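Local coordinates for extracellular solute-binding protein family 1 (Arthrobacter chlorophenolicus, PDB 4R2F) that binds the beta-linked glucose disaccharide laminaribiose and probably delivers it to a membrane sugar transporter, as an extracellular solute-binding protein, at residues A[157-162]-A[291-296]; A[163-168]-A[270-275]; A[113-118]-A[142-147]. All blocks are in the same frame, centred on the assembly; numbering follows the deposited sequence.

Contact 1. Residues A[157-162]-A[291-296]; sequences PLWYRK and IVVASP
Val293 sets one methyl, CG2, over the six-membered ring of Trp159, 3.4 Å from the ring centroid and 14° off its normal, a CH-pi contact made over the face. The ring gets there by its first torsion: CG lies anti to the carbonyl carbon (chi1 -68°), which swings the indole across the neighbouring strand, where CE3 also meets Ile291 CG2 at 3.6 Å. Beyond Ile291 comes Arg161, whose guanidinium has Ile291 CG1 over one face. The tryptophan, the isoleucine and the arginine thus form one layer, with Val280 and Val284 of helix 280-284 packed against it.

All this hangs on an antiparallel pair of strands, 158-161 and 291-294, within the mixed sheet of a solute-binding protein fold. Tyr160 and Val292 are a hydrogen-bonded pair: Tyr160 N gives to Val292 O at 2.8 Å, and Val292 N returns a bond to Tyr160 O at 2.9 Å. Ala294 N also reaches Leu158 O at 2.8 Å.

On the other face of the sheet the Tyr160 and Val292 side chains lie alongside each other, with Val292 CG1 3.6 Å from Tyr160 CE1. Val293 O comes to the edge of that phenol ring, near its plane, and Ala294 CB sits 3.8 Å from Tyr160 CD1.

A second shell fixes the polar ends. Arg161 is held by salt bridges to Asp286 and Asp290 and by a bond from NH1 to Trp266 O, which would pin its guanidinium beside Ile291. Helix 364-373 grips the other strand, through Asn365 at Val293 N and Lys368 at Val293 O.

Contact 2. Residues A[163-168]-A[270-275]; sequences SLFEKA and KAAYGM
Helix 163-168 and segment 270-275 approach without a single hydrogen bond between them, their backbones coming nearest at Leu164 and Ala272, with CA atoms 5.7 Å apart. In this part of the solute-binding protein fold the short helix after strand 145-161 packs against the loop that leads into strand 273-275 and against that strand's first residue, and two consecutive side chains of the helix do the work.

Leu164 points toward the loop and lays its CB against Ala272 CB at 3.9 Å. Its CD1 branch carries on to the backbone, 3.6 Å from Ala271 O. The small Ala272 methyl thus meets the helix directly.

Phe165 reaches over from the next position. Its CG is tucked beside the backbone N (chi1 -87°), and this directs the ring edge-on at the chain, with CE1 3.1 Å from Ala272 O near the ring plane. That carbonyl also accepts a backbone bond from Arg161, so the aromatic edge adds a second, weakly polar neighbour. Ala272 CB lies 4.0 Å from the same CE1, joining the phenylalanine to the leucine patch. Leu186 of helix 176-188 touches both Phe165 and Ala272. Cut back to an alanine, the Phe165 position is likely to leave a gap between the helix and Tyr273 and take the aromatic neighbour from Leu186.

The two aromatic rings are turned 62° against each other with centroids 6.0 Å apart, an oblique pair, and they meet where Phe165 CZ lies 3.8 Å from Tyr273 CD1.

Contact 3. Residues A[113-118]-A[142-147]; sequences IAYADK and TSKGYV
A beta-hairpin turn, type I from Thr142 to Gly145, packs against the loop that leads from strand 113-114 into helix 117-126, in the mixed sheet of the solute-binding protein fold. Tyr115 lies over the turn: Lys144 O sits 3.6 Å above the centre of its ring, while Ile113 CG2 is on the opposite face. Tyr146 O comes in at the ring edge, and the Lys144 chain passes by the phenol oxygen, its CE 3.2 Å from Tyr115 OH. Glu108 gathers both polar ends, bonding Tyr115 OH and forming a salt bridge with Lys144 NZ.

Next to the ring the backbones join. Ala116 N donates to Tyr146 O at 2.8 Å, nearly straight (170°). Gly145 CA faces both Tyr115 and Asp117, and a CB would run into Asp117 OD1 and Tyr115 CG; its backbone angles by themselves already call for glycine.

Within the turn, Thr142 OG1 accepts from Lys144 N, an ST turn, and donates to Gly145 O. A chi1 of -63° turns the Asp117 carboxylate back over the strand, where OD1 takes the bond from Tyr146 N at 2.9 Å on its syn side.

In the fold
From the N terminus, contact 3 closes first, a short loop of 23 residues between 113-118 and 142-147, tying the start of helix 117-126 to the beginning of the long strand 145-161. The chain then runs along that strand to the other side of the molecule, where contacts 1 and 2 lie; contact 1 is about 38 Å from contact 3, centre to centre. Contact 1 opens at the strand's far end, and contact 2 opens on the helix straight after it. Contact 2 closes at 270-275, before contact 1 closes at 291-296, so it nests within the larger loop. Strand 145-161 pairs with both returning segments, 273-275 and 291-294, and the two contacts touch.

Contact 1. Residues A[157-162]-A[291-296]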
# COMPACT_ATOMS: atom_id res chain seq x y z
N PRO A 157 0.56 -5.89 7.23
CA PRO A 157 0.56 -6.76 8.37
C PRO A 157 0.45 -5.99 9.67
O PRO A 157 0.76 -4.81 9.74
CB PRO A 157 1.93 -7.47 8.29
CG PRO A 157 2.63 -6.92 7.08
CD PRO A 157 1.92 -5.64 6.72
N LEU A 158 0.01 -6.70 10.70
CA LEU A 158 0.07 -6.22 12.06
C LEU A 158 1.41 -6.65 12.65
O LEU A 158 1.94 -7.72 12.30
CB LEU A 158 -1.10 -6.77 12.86
CG LEU A 158 -2.47 -6.25 12.41
CD1 LEU A 158 -3.58 -7.13 12.95
CD2 LEU A 158 -2.69 -4.82 12.84
N TRP A 159 1.99 -5.79 13.47
CA TRP A 159 3.29 -6.00 14.09
C TRP A 159 3.16 -5.72 15.56
O TRP A 159 2.27 -4.96 15.96
CB TRP A 159 4.35 -5.04 13.51
CG TRP A 159 4.69 -5.31 12.10
CD1 TRP A 159 3.97 -4.93 11.02
CD2 TRP A 159 5.81 -6.06 11.60
NE1 TRP A 159 4.57 -5.39 9.87
CE2 TRP A 159 5.70 -6.08 10.20
CE3 TRP A 159 6.90 -6.69 12.20
CZ2 TRP A 159 6.64 -6.72 9.38
CZ3 TRP A 159 7.83 -7.33 11.39
CH2 TRP A 159 7.70 -7.33 9.99
N TYR A 160 4.08 -6.29 16.35
CA TYR A 160 4.16 -6.00 17.77
C TYR A 160 5.58 -6.03 18.25
O TYR A 160 6.47 -6.60 17.62
CB TYR A 160 3.30 -6.98 18.59
CG TYR A 160 3.83 -8.40 18.75
CD1 TYR A 160 3.79 -9.31 17.69
CD2 TYR A 160 4.28 -8.86 19.97
CE1 TYR A 160 4.24 -10.62 17.83
CE2 TYR A 160 4.73 -10.18 20.13
CZ TYR A 160 4.70 -11.06 19.07
OH TYR A 160 5.15 -12.35 19.23
N ARG A 161 5.80 -5.39 19.39
CA ARG A 161 7.09 -5.42 20.03
C ARG A 161 6.95 -6.29 21.28
O ARG A 161 6.23 -5.96 22.22
CB ARG A 161 7.56 -4.01 20.33
CG ARG A 161 8.95 -3.92 20.92
CD ARG A 161 9.35 -2.47 21.17
NE ARG A 161 10.04 -1.80 20.05
CZ ARG A 161 11.33 -1.97 19.72
NH1 ARG A 161 11.87 -1.28 18.72
NH2 ARG A 161 12.09 -2.82 20.37
N LYS A 162 7.64 -7.42 21.28
CA LYS A 162 7.53 -8.39 22.39
C LYS A 162 7.81 -7.80 23.77
O LYS A 162 7.08 -8.06 24.72
CB LYS A 162 8.49 -9.55 22.18
CG LYS A 162 8.32 -10.29 20.87
CD LYS A 162 9.26 -11.48 20.78
CE LYS A 162 10.71 -11.07 20.95
NZ LYS A 162 11.60 -11.95 20.16
N ILE A 291 10.80 -6.60 17.26
CA ILE A 291 9.63 -6.25 16.43
C ILE A 291 9.30 -7.41 15.52
O ILE A 291 10.12 -7.80 14.68
CB ILE A 291 9.89 -5.02 15.55
CG1 ILE A 291 10.16 -3.78 16.42
CG2 ILE A 291 8.69 -4.79 14.64
CD1 ILE A 291 10.71 -2.61 15.63
N VAL A 292 8.08 -7.92 15.67
CA VAL A 292 7.65 -9.19 15.09
C VAL A 292 6.25 -9.11 14.47
O VAL A 292 5.38 -8.36 14.95
CB VAL A 292 7.66 -10.28 16.20
CG1 VAL A 292 7.02 -11.58 15.74
CG2 VAL A 292 9.09 -10.51 16.67
N VAL A 293 6.03 -9.88 13.42
CA VAL A 293 4.67 -9.94 12.79
C VAL A 293 3.69 -10.62 13.72
O VAL A 293 3.99 -11.66 14.30
CB VAL A 293 4.73 -10.66 11.42
CG1 VAL A 293 3.33 -10.89 10.85
CG2 VAL A 293 5.55 -9.83 10.45
N ALA A 294 2.52 -9.99 13.89
CA ALA A 294 1.43 -10.56 14.68
C ALA A 294 0.43 -11.25 13.76
O ALA A 294 0.31 -10.90 12.59
CB ALA A 294 0.73 -9.45 15.49
N SER A 295 -0.32 -12.22 14.29
CA SER A 295 -1.33 -12.90 13.47
C SER A 295 -2.50 -11.96 13.19
O SER A 295 -2.82 -11.10 14.01
CB SER A 295 -1.84 -14.16 14.16
OG SER A 295 -0.80 -15.14 14.23
N PRO A 296 -3.16 -12.12 12.02
CA PRO A 296 -4.37 -11.34 11.76
C PRO A 296 -5.40 -11.57 12.86
O PRO A 296 -5.38 -12.62 13.51
CB PRO A 296 -4.88 -11.85 10.42
CG PRO A 296 -3.82 -12.73 9.86
CD PRO A 296 -2.87 -13.09 10.95

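Contact 2. Residues A[163-168]-A[270-275]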
# COMPACT_ATOMS: atom_id res chain seq x y z
N SER A 163 8.84 -6.97 23.88
CA SER A 163 9.22 -6.39 25.18
C SER A 163 8.09 -5.57 25.77
O SER A 163 7.91 -5.53 26.98
CB SER A 163 10.49 -5.54 25.05
OG SER A 163 10.35 -4.54 24.05
N LEU A 164 7.30 -4.92 24.93
CA LEU A 164 6.27 -4.04 25.43
C LEU A 164 5.02 -4.78 25.84
O LEU A 164 4.28 -4.33 26.72
CB LEU A 164 5.92 -2.96 24.39
CG LEU A 164 7.06 -1.96 24.19
CD1 LEU A 164 6.71 -0.91 23.14
CD2 LEU A 164 7.39 -1.28 25.51
N PHE A 165 4.78 -5.91 25.20
CA PHE A 165 3.68 -6.78 25.60
C PHE A 165 4.04 -7.46 26.91
O PHE A 165 3.21 -7.60 27.79
CB PHE A 165 3.34 -7.78 24.50
CG PHE A 165 2.36 -7.24 23.51
CD1 PHE A 165 2.77 -6.28 22.57
CD2 PHE A 165 1.03 -7.60 23.57
CE1 PHE A 165 1.85 -5.74 21.69
CE2 PHE A 165 0.11 -7.06 22.69
CZ PHE A 165 0.52 -6.14 21.74
N GLU A 166 5.31 -7.84 27.05
CA GLU A 166 5.82 -8.41 28.30
C GLU A 166 5.72 -7.40 29.45
O GLU A 166 5.25 -7.73 30.52
CB GLU A 166 7.27 -8.83 28.08
CG GLU A 166 8.05 -9.22 29.31
CD GLU A 166 9.43 -9.70 28.94
OE1 GLU A 166 10.10 -9.04 28.11
OE2 GLU A 166 9.85 -10.75 29.47
N LYS A 167 6.17 -6.18 29.21
CA LYS A 167 6.06 -5.13 30.19
C LYS A 167 4.64 -4.86 30.65
O LYS A 167 4.40 -4.63 31.83
CB LYS A 167 6.65 -3.83 29.64
CG LYS A 167 6.86 -2.75 30.71
CD LYS A 167 6.84 -1.34 30.13
CE LYS A 167 8.13 -1.00 29.41
NZ LYS A 167 9.19 -0.51 30.33
N ALA A 168 3.69 -4.88 29.73
CA ALA A 168 2.29 -4.59 30.07
C ALA A 168 1.59 -5.82 30.63
O ALA A 168 0.46 -5.72 31.09
CB ALA A 168 1.54 -4.10 28.83
N LYS A 270 8.19 3.03 21.46
CA LYS A 270 6.98 3.74 21.86
C LYS A 270 5.74 2.95 21.34
O LYS A 270 4.74 2.83 22.05
CB LYS A 270 7.03 5.19 21.34
CG LYS A 270 6.86 6.23 22.42
CD LYS A 270 5.45 6.21 23.01
CE LYS A 270 5.36 7.14 24.20
NZ LYS A 270 3.94 7.38 24.57
N ALA A 271 5.83 2.40 20.14
CA ALA A 271 4.71 1.68 19.52
C ALA A 271 4.76 0.23 19.94
O ALA A 271 5.76 -0.43 19.70
CB ALA A 271 4.81 1.78 18.00
N ALA A 272 3.69 -0.30 20.52
CA ALA A 272 3.64 -1.71 20.89
C ALA A 272 2.97 -2.58 19.83
O ALA A 272 3.26 -3.76 19.75
CB ALA A 272 2.91 -1.90 22.21
N TYR A 273 2.06 -2.02 19.05
CA TYR A 273 1.22 -2.81 18.17
C TYR A 273 0.66 -1.89 17.10
O TYR A 273 0.47 -0.70 17.34
CB TYR A 273 0.12 -3.49 18.98
CG TYR A 273 -0.76 -4.49 18.26
CD1 TYR A 273 -0.37 -5.81 18.10
CD2 TYR A 273 -2.00 -4.12 17.77
CE1 TYR A 273 -1.19 -6.74 17.45
CE2 TYR A 273 -2.82 -5.03 17.10
CZ TYR A 273 -2.41 -6.34 16.95
OH TYR A 273 -3.23 -7.24 16.33
N GLY A 274 0.48 -2.41 15.89
CA GLY A 274 -0.14 -1.65 14.83
C GLY A 274 0.01 -2.22 13.44
O GLY A 274 0.70 -3.20 13.23
N MET A 275 -0.60 -1.55 12.47
CA MET A 275 -0.61 -2.01 11.09
C MET A 275 0.45 -1.24 10.33
O MET A 275 0.48 -0.03 10.38
CB MET A 275 -1.99 -1.75 10.46
CG MET A 275 -2.15 -2.15 9.00
SD MET A 275 -3.52 -1.36 8.12
CE MET A 275 -2.92 0.31 8.03

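Contact 3. Residues A[113-118]-A[142-147]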
# COMPACT_ATOMS: atom_id res chain seq x y z
N ILE A 113 -2.14 6.76 -20.93
CA ILE A 113 -1.35 5.56 -20.68
C ILE A 113 -0.89 4.95 -22.01
O ILE A 113 -1.56 5.09 -23.03
CB ILE A 113 -2.19 4.56 -19.86
CG1 ILE A 113 -1.33 3.82 -18.85
CG2 ILE A 113 -2.97 3.59 -20.76
CD1 ILE A 113 -0.92 4.70 -17.68
N ALA A 114 0.26 4.28 -22.00
CA ALA A 114 0.64 3.39 -23.11
C ALA A 114 0.45 1.92 -22.69
O ALA A 114 1.04 1.49 -21.70
CB ALA A 114 2.08 3.64 -23.51
N TYR A 115 -0.36 1.17 -23.44
CA TYR A 115 -0.69 -0.20 -23.10
C TYR A 115 0.57 -1.04 -23.12
O TYR A 115 1.45 -0.81 -23.94
CB TYR A 115 -1.76 -0.78 -24.06
CG TYR A 115 -3.08 -0.10 -23.89
CD1 TYR A 115 -3.83 -0.31 -22.75
CD2 TYR A 115 -3.58 0.78 -24.85
CE1 TYR A 115 -5.04 0.35 -22.56
CE2 TYR A 115 -4.79 1.43 -24.67
CZ TYR A 115 -5.51 1.23 -23.52
OH TYR A 115 -6.72 1.88 -23.31
N ALA A 116 0.64 -1.99 -22.19
CA ALA A 116 1.83 -2.80 -21.96
C ALA A 116 1.86 -4.14 -22.69
O ALA A 116 2.67 -5.00 -22.34
CB ALA A 116 2.00 -3.01 -20.46
N ASP A 117 1.03 -4.29 -23.71
CA ASP A 117 0.90 -5.57 -24.42
C ASP A 117 2.23 -6.04 -25.00
O ASP A 117 2.54 -7.22 -24.92
CB ASP A 117 -0.14 -5.49 -25.54
CG ASP A 117 -1.53 -5.20 -25.01
OD1 ASP A 117 -1.65 -4.55 -23.96
OD2 ASP A 117 -2.50 -5.64 -25.62
N LYS A 118 3.00 -5.13 -25.58
CA LYS A 118 4.29 -5.50 -26.18
C LYS A 118 5.30 -5.91 -25.11
O LYS A 118 6.14 -6.77 -25.35
CB LYS A 118 4.84 -4.36 -27.05
CG LYS A 118 4.14 -4.15 -28.39
CD LYS A 118 4.65 -5.04 -29.53
CE LYS A 118 6.12 -4.82 -29.87
NZ LYS A 118 7.05 -5.81 -29.23
N THR A 142 -7.50 -5.13 -19.77
CA THR A 142 -8.77 -4.53 -20.19
C THR A 142 -9.03 -4.88 -21.64
O THR A 142 -8.17 -5.39 -22.32
CB THR A 142 -8.75 -2.98 -20.06
OG1 THR A 142 -7.94 -2.40 -21.10
CG2 THR A 142 -8.24 -2.52 -18.69
N SER A 143 -10.23 -4.54 -22.11
CA SER A 143 -10.60 -4.65 -23.52
C SER A 143 -9.54 -4.10 -24.48
O SER A 143 -9.32 -4.66 -25.54
CB SER A 143 -11.93 -3.90 -23.79
OG SER A 143 -12.93 -4.19 -22.82
N LYS A 144 -8.90 -3.00 -24.11
CA LYS A 144 -8.03 -2.25 -24.99
C LYS A 144 -6.56 -2.61 -24.78
O LYS A 144 -5.74 -2.17 -25.56
CB LYS A 144 -8.25 -0.75 -24.78
CG LYS A 144 -9.72 -0.37 -24.70
CD LYS A 144 -10.04 1.11 -24.71
CE LYS A 144 -9.91 1.88 -23.41
NZ LYS A 144 -10.67 1.33 -22.26
N GLY A 145 -6.26 -3.39 -23.74
CA GLY A 145 -4.90 -3.85 -23.47
C GLY A 145 -4.60 -3.92 -21.98
O GLY A 145 -5.45 -3.64 -21.13
N TYR A 146 -3.37 -4.27 -21.67
CA TYR A 146 -2.84 -4.23 -20.29
C TYR A 146 -2.50 -2.81 -19.89
O TYR A 146 -1.68 -2.15 -20.56
CB TYR A 146 -1.57 -5.08 -20.22
CG TYR A 146 -1.91 -6.54 -20.27
CD1 TYR A 146 -2.23 -7.21 -19.10
CD2 TYR A 146 -1.92 -7.24 -21.47
CE1 TYR A 146 -2.57 -8.53 -19.12
CE2 TYR A 146 -2.26 -8.59 -21.49
CZ TYR A 146 -2.59 -9.21 -20.31
OH TYR A 146 -2.93 -10.53 -20.28
N VAL A 147 -3.12 -2.31 -18.82
CA VAL A 147 -2.87 -0.92 -18.45
C VAL A 147 -1.51 -0.71 -17.77
O VAL A 147 -1.00 0.41 -17.73
CB VAL A 147 -3.99 -0.31 -17.58
CG1 VAL A 147 -5.34 -0.46 -18.25
CG2 VAL A 147 -4.00 -0.90 -16.20
O HOH W 1 1.51 0.87 -18.99
O HOH W 2 -3.35 -2.95 -26.73